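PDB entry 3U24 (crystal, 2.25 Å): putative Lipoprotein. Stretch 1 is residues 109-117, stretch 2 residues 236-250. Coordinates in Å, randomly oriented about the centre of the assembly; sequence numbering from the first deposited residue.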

# COMPACT_ATOMS: atom_id res chain seq x y z
N THR A 109 2.78 -19.33 13.14
CA THR A 109 3.72 -20.14 13.90
C THR A 109 5.05 -19.45 14.22
O THR A 109 5.77 -19.92 15.09
CB THR A 109 3.98 -21.49 13.18
OG1 THR A 109 4.56 -21.22 11.90
CG2 THR A 109 2.67 -22.25 12.98
N ARG A 110 5.40 -18.37 13.54
CA ARG A 110 6.75 -17.79 13.66
C ARG A 110 6.71 -16.30 13.91
O ARG A 110 7.32 -15.84 14.84
CB ARG A 110 7.59 -18.00 12.41
CG ARG A 110 7.83 -19.44 12.05
CD ARG A 110 9.02 -20.01 12.82
NE ARG A 110 9.33 -21.35 12.33
CZ ARG A 110 10.29 -22.14 12.81
NH1 ARG A 110 11.06 -21.75 13.83
NH2 ARG A 110 10.47 -23.35 12.27
N PHE A 111 5.98 -15.55 13.09
CA PHE A 111 5.99 -14.10 13.20
C PHE A 111 5.26 -13.71 14.49
O PHE A 111 5.71 -12.88 15.23
CB PHE A 111 5.31 -13.46 11.99
CG PHE A 111 5.53 -11.96 11.84
CD1 PHE A 111 6.79 -11.42 11.85
CD2 PHE A 111 4.48 -11.13 11.59
CE1 PHE A 111 7.00 -10.04 11.70
CE2 PHE A 111 4.65 -9.76 11.41
CZ PHE A 111 5.93 -9.21 11.46
N LYS A 112 4.08 -14.28 14.67
CA LYS A 112 3.32 -14.21 15.88
C LYS A 112 2.94 -12.79 16.26
O LYS A 112 3.00 -12.41 17.42
CB LYS A 112 4.11 -14.90 17.03
CG LYS A 112 4.29 -16.41 16.83
CD LYS A 112 4.98 -17.02 18.03
CE LYS A 112 4.70 -18.52 18.14
NZ LYS A 112 4.96 -19.06 19.52
N SER A 113 2.52 -12.01 15.29
CA SER A 113 2.03 -10.69 15.61
C SER A 113 0.76 -10.76 16.42
O SER A 113 0.42 -9.80 17.05
CB SER A 113 1.81 -9.85 14.36
OG SER A 113 0.73 -10.34 13.59
N TRP A 114 0.04 -11.86 16.35
CA TRP A 114 -1.12 -12.06 17.21
C TRP A 114 -0.78 -12.00 18.69
O TRP A 114 -1.66 -11.74 19.50
CB TRP A 114 -1.87 -13.36 16.82
CG TRP A 114 -1.07 -14.64 16.97
CD1 TRP A 114 -0.33 -15.29 15.99
CD2 TRP A 114 -0.90 -15.45 18.18
NE1 TRP A 114 0.26 -16.41 16.49
CE2 TRP A 114 -0.05 -16.59 17.79
CE3 TRP A 114 -1.39 -15.39 19.48
CZ2 TRP A 114 0.31 -17.59 18.69
CZ3 TRP A 114 -1.00 -16.39 20.41
CH2 TRP A 114 -0.18 -17.47 20.03
N GLN A 115 0.50 -12.22 19.05
CA GLN A 115 0.96 -12.10 20.44
C GLN A 115 1.36 -10.69 20.82
O GLN A 115 0.94 -10.21 21.89
CB GLN A 115 2.18 -12.98 20.77
CG GLN A 115 1.83 -14.42 20.80
CD GLN A 115 2.97 -15.29 21.33
OE1 GLN A 115 4.15 -15.09 21.01
NE2 GLN A 115 2.61 -16.23 22.16
N TRP A 116 2.18 -10.04 19.99
CA TRP A 116 2.83 -8.80 20.36
C TRP A 116 2.28 -7.54 19.76
O TRP A 116 2.80 -6.45 20.05
CB TRP A 116 4.35 -8.87 20.12
CG TRP A 116 4.77 -9.30 18.73
CD1 TRP A 116 5.14 -10.58 18.31
CD2 TRP A 116 4.86 -8.48 17.54
NE1 TRP A 116 5.46 -10.60 17.00
CE2 TRP A 116 5.30 -9.37 16.46
CE3 TRP A 116 4.66 -7.14 17.27
CZ2 TRP A 116 5.48 -8.92 15.18
CZ3 TRP A 116 4.85 -6.68 15.96
CH2 TRP A 116 5.24 -7.56 14.93
N ASP A 117 1.26 -7.64 18.91
CA ASP A 117 0.63 -6.43 18.32
C ASP A 117 -0.84 -6.34 18.76
O ASP A 117 -1.72 -6.93 18.12
CB ASP A 117 0.71 -6.45 16.81
CG ASP A 117 -0.02 -5.28 16.17
OD1 ASP A 117 -0.57 -4.40 16.85
OD2 ASP A 117 -0.07 -5.25 14.93
N ALA A 236 9.59 -3.22 27.46
CA ALA A 236 8.67 -3.81 26.49
C ALA A 236 9.48 -4.46 25.38
O ALA A 236 10.61 -4.04 25.09
CB ALA A 236 7.71 -2.75 25.95
N ARG A 237 8.89 -5.45 24.74
CA ARG A 237 9.46 -6.00 23.50
C ARG A 237 9.81 -4.89 22.47
O ARG A 237 9.05 -3.92 22.31
CB ARG A 237 8.48 -6.99 22.85
CG ARG A 237 9.15 -7.83 21.81
CD ARG A 237 8.16 -8.54 20.91
NE ARG A 237 7.26 -9.48 21.59
CZ ARG A 237 7.34 -10.81 21.53
NH1 ARG A 237 8.33 -11.40 20.86
NH2 ARG A 237 6.40 -11.59 22.13
N SER A 238 10.94 -5.03 21.80
CA SER A 238 11.34 -4.06 20.79
C SER A 238 10.39 -4.17 19.60
O SER A 238 9.90 -5.25 19.29
CB SER A 238 12.78 -4.31 20.28
OG SER A 238 13.05 -3.55 19.09
N PHE A 239 10.15 -3.04 18.95
CA PHE A 239 9.35 -2.98 17.75
C PHE A 239 10.14 -3.47 16.50
O PHE A 239 9.56 -3.68 15.42
CB PHE A 239 8.84 -1.55 17.53
CG PHE A 239 9.93 -0.54 17.34
CD1 PHE A 239 10.46 -0.31 16.08
CD2 PHE A 239 10.39 0.24 18.40
CE1 PHE A 239 11.47 0.62 15.91
CE2 PHE A 239 11.38 1.18 18.23
CZ PHE A 239 11.93 1.35 16.97
N ARG A 240 11.45 -3.65 16.67
CA ARG A 240 12.35 -4.01 15.58
C ARG A 240 12.29 -5.52 15.42
O ARG A 240 12.50 -6.28 16.38
CB ARG A 240 13.76 -3.56 15.88
CG ARG A 240 13.87 -2.06 16.17
CD ARG A 240 15.16 -1.77 16.94
NE ARG A 240 15.28 -0.36 17.34
CZ ARG A 240 15.71 0.60 16.53
NH1 ARG A 240 15.80 1.83 16.97
NH2 ARG A 240 16.05 0.33 15.29
N ILE A 241 11.93 -6.00 14.24
CA ILE A 241 11.62 -7.43 14.12
C ILE A 241 12.86 -8.30 13.92
O ILE A 241 12.80 -9.50 14.13
CB ILE A 241 10.51 -7.70 13.06
CG1 ILE A 241 10.94 -7.31 11.63
CG2 ILE A 241 9.22 -6.93 13.40
CD1 ILE A 241 9.95 -7.75 10.54
N GLY A 242 14.00 -7.70 13.54
CA GLY A 242 15.26 -8.44 13.39
C GLY A 242 15.46 -9.09 12.02
O GLY A 242 14.48 -9.25 11.24
N GLU A 243 16.70 -9.47 11.73
CA GLU A 243 17.05 -9.97 10.40
C GLU A 243 16.27 -11.22 9.91
O GLU A 243 15.81 -11.26 8.78
CB GLU A 243 18.55 -10.27 10.33
CG GLU A 243 19.03 -10.76 8.96
CD GLU A 243 20.55 -10.57 8.79
OE1 GLU A 243 21.31 -10.91 9.74
OE2 GLU A 243 21.02 -10.07 7.74
N GLU A 244 16.17 -12.24 10.75
CA GLU A 244 15.57 -13.49 10.32
C GLU A 244 14.10 -13.27 9.91
O GLU A 244 13.69 -13.72 8.84
CB GLU A 244 15.68 -14.61 11.37
CG GLU A 244 15.20 -15.97 10.80
CD GLU A 244 15.53 -17.22 11.64
OE1 GLU A 244 15.51 -17.15 12.90
OE2 GLU A 244 15.78 -18.31 11.03
N LEU A 245 13.32 -12.63 10.77
CA LEU A 245 11.91 -12.36 10.48
C LEU A 245 11.74 -11.38 9.31
O LEU A 245 10.80 -11.51 8.53
CB LEU A 245 11.17 -11.87 11.72
CG LEU A 245 11.01 -12.89 12.85
CD1 LEU A 245 10.40 -12.23 14.09
CD2 LEU A 245 10.17 -14.10 12.43
N TYR A 246 12.69 -10.45 9.17
CA TYR A 246 12.57 -9.40 8.17
C TYR A 246 12.74 -10.02 6.80
O TYR A 246 11.90 -9.81 5.93
CB TYR A 246 13.57 -8.28 8.41
CG TYR A 246 13.30 -7.05 7.57
CD1 TYR A 246 13.82 -6.95 6.30
CD2 TYR A 246 12.58 -5.99 8.06
CE1 TYR A 246 13.62 -5.85 5.50
CE2 TYR A 246 12.35 -4.87 7.29
CZ TYR A 246 12.89 -4.81 5.99
OH TYR A 246 12.70 -3.72 5.17
N GLU A 247 13.77 -10.82 6.63
CA GLU A 247 13.97 -11.53 5.38
C GLU A 247 12.80 -12.45 5.02
O GLU A 247 12.39 -12.50 3.85
CB GLU A 247 15.24 -12.35 5.42
CG GLU A 247 16.54 -11.51 5.45
CD GLU A 247 16.86 -10.87 4.10
OE1 GLU A 247 16.10 -11.05 3.11
OE2 GLU A 247 17.88 -10.15 4.02
N GLN A 248 12.26 -13.18 6.00
CA GLN A 248 11.14 -14.08 5.71
C GLN A 248 9.95 -13.20 5.30
O GLN A 248 9.27 -13.51 4.30
CB GLN A 248 10.79 -15.04 6.88
CG GLN A 248 11.84 -16.12 7.17
CD GLN A 248 11.75 -16.88 8.55
OE1 GLN A 248 11.14 -16.44 9.53
NE2 GLN A 248 12.43 -18.03 8.61
N LYS A 249 9.67 -12.12 6.04
CA LYS A 249 8.52 -11.26 5.70
C LYS A 249 8.68 -10.62 4.31
O LYS A 249 7.72 -10.52 3.56
CB LYS A 249 8.30 -10.17 6.75
CG LYS A 249 6.99 -9.38 6.59
CD LYS A 249 6.70 -8.55 7.87
CE LYS A 249 5.28 -8.00 7.97
NZ LYS A 249 4.93 -7.07 6.89
N PHE A 250 9.89 -10.17 4.04
CA PHE A 250 10.25 -9.58 2.76
C PHE A 250 10.00 -10.61 1.67
O PHE A 250 9.35 -10.27 0.71
CB PHE A 250 11.69 -9.10 2.80
CG PHE A 250 12.18 -8.45 1.53
CD1 PHE A 250 11.97 -7.12 1.30
CD2 PHE A 250 12.92 -9.18 0.60
CE1 PHE A 250 12.44 -6.51 0.13
CE2 PHE A 250 13.39 -8.59 -0.56
CZ PHE A 250 13.12 -7.26 -0.81

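Packing of residues 109-117 against residues 236-250 of the same chain, a contact in which touching residues are at least 121 apart in sequence and which buries 414 Å² in total. No hydrogen bond crosses it; the stretches meet by van der Waals packing, mostly through side chains. Stretch 1 carries the last part of one helix, turns at Lys 112, and runs into a short helix at 113-116. Stretch 2 begins as a loop and becomes helical from Glu 243, with Gly 242 at the N-cap. The backbones come nearest at Phe 111 and Leu 245, whose CA atoms lie 6.7 Å apart; a second approach brings the CA atoms of Trp 116 and Arg 237 to 7.9 Å.

Arg 110 contributes its backbone O, 4.1 Å from Leu 245 CD2, a van der Waals contact. Phe 111 is the centre of the packing and gives up the largest area, 92 Å². Its CA-to-CB bond points sideways, but with chi1 in the t well the ring reaches the other stretch. Ile 241 CD1 meets the ring edge, 3.9 Å from Phe 111 CE1; Leu 245 CD1 sits 4.3 Å from Phe 111 CD1; and Lys 249 CD approaches Phe 111 CZ at 3.7 Å. Leu 245 and Lys 249 are one helical turn apart, linked by the backbone bond from Lys 249 N to Leu 245 O (2.8 Å), so both can reach the same ring. Lys 249 offers its aliphatic stem here, while its NZ is hydrogen-bonded elsewhere in the structure.

Lys 112 leaves the helix with positive phi (60°) and serves as N-cap of the next one; its CA-to-CB bond points sideways and its side chain makes no contact with stretch 2. The CA-to-CB bond of Gln 115 points toward the partner, but its OE1 remains 4.3 Å from Arg 237 NH2, too far for a hydrogen bond.

Trp 116 forms the second focus. Its NE1 donates to Phe 111 O (2.9 Å, 158°), which ties the indole back across the turn. The Arg 237 guanidinium lies with one face over Trp 116 CG, and its NE is 3.3 Å from Trp 116 CB; this is contact with carbon, and NE and NH2 find their hydrogen bonds elsewhere in the structure. At the far end of the indole, Trp 116 CH2 lies 4.3 Å from Ile 241 CG2. Ile 241 thus touches both aromatic rings, joining the two foci. Asp 117 then leaves helical geometry, beyond reach of stretch 2.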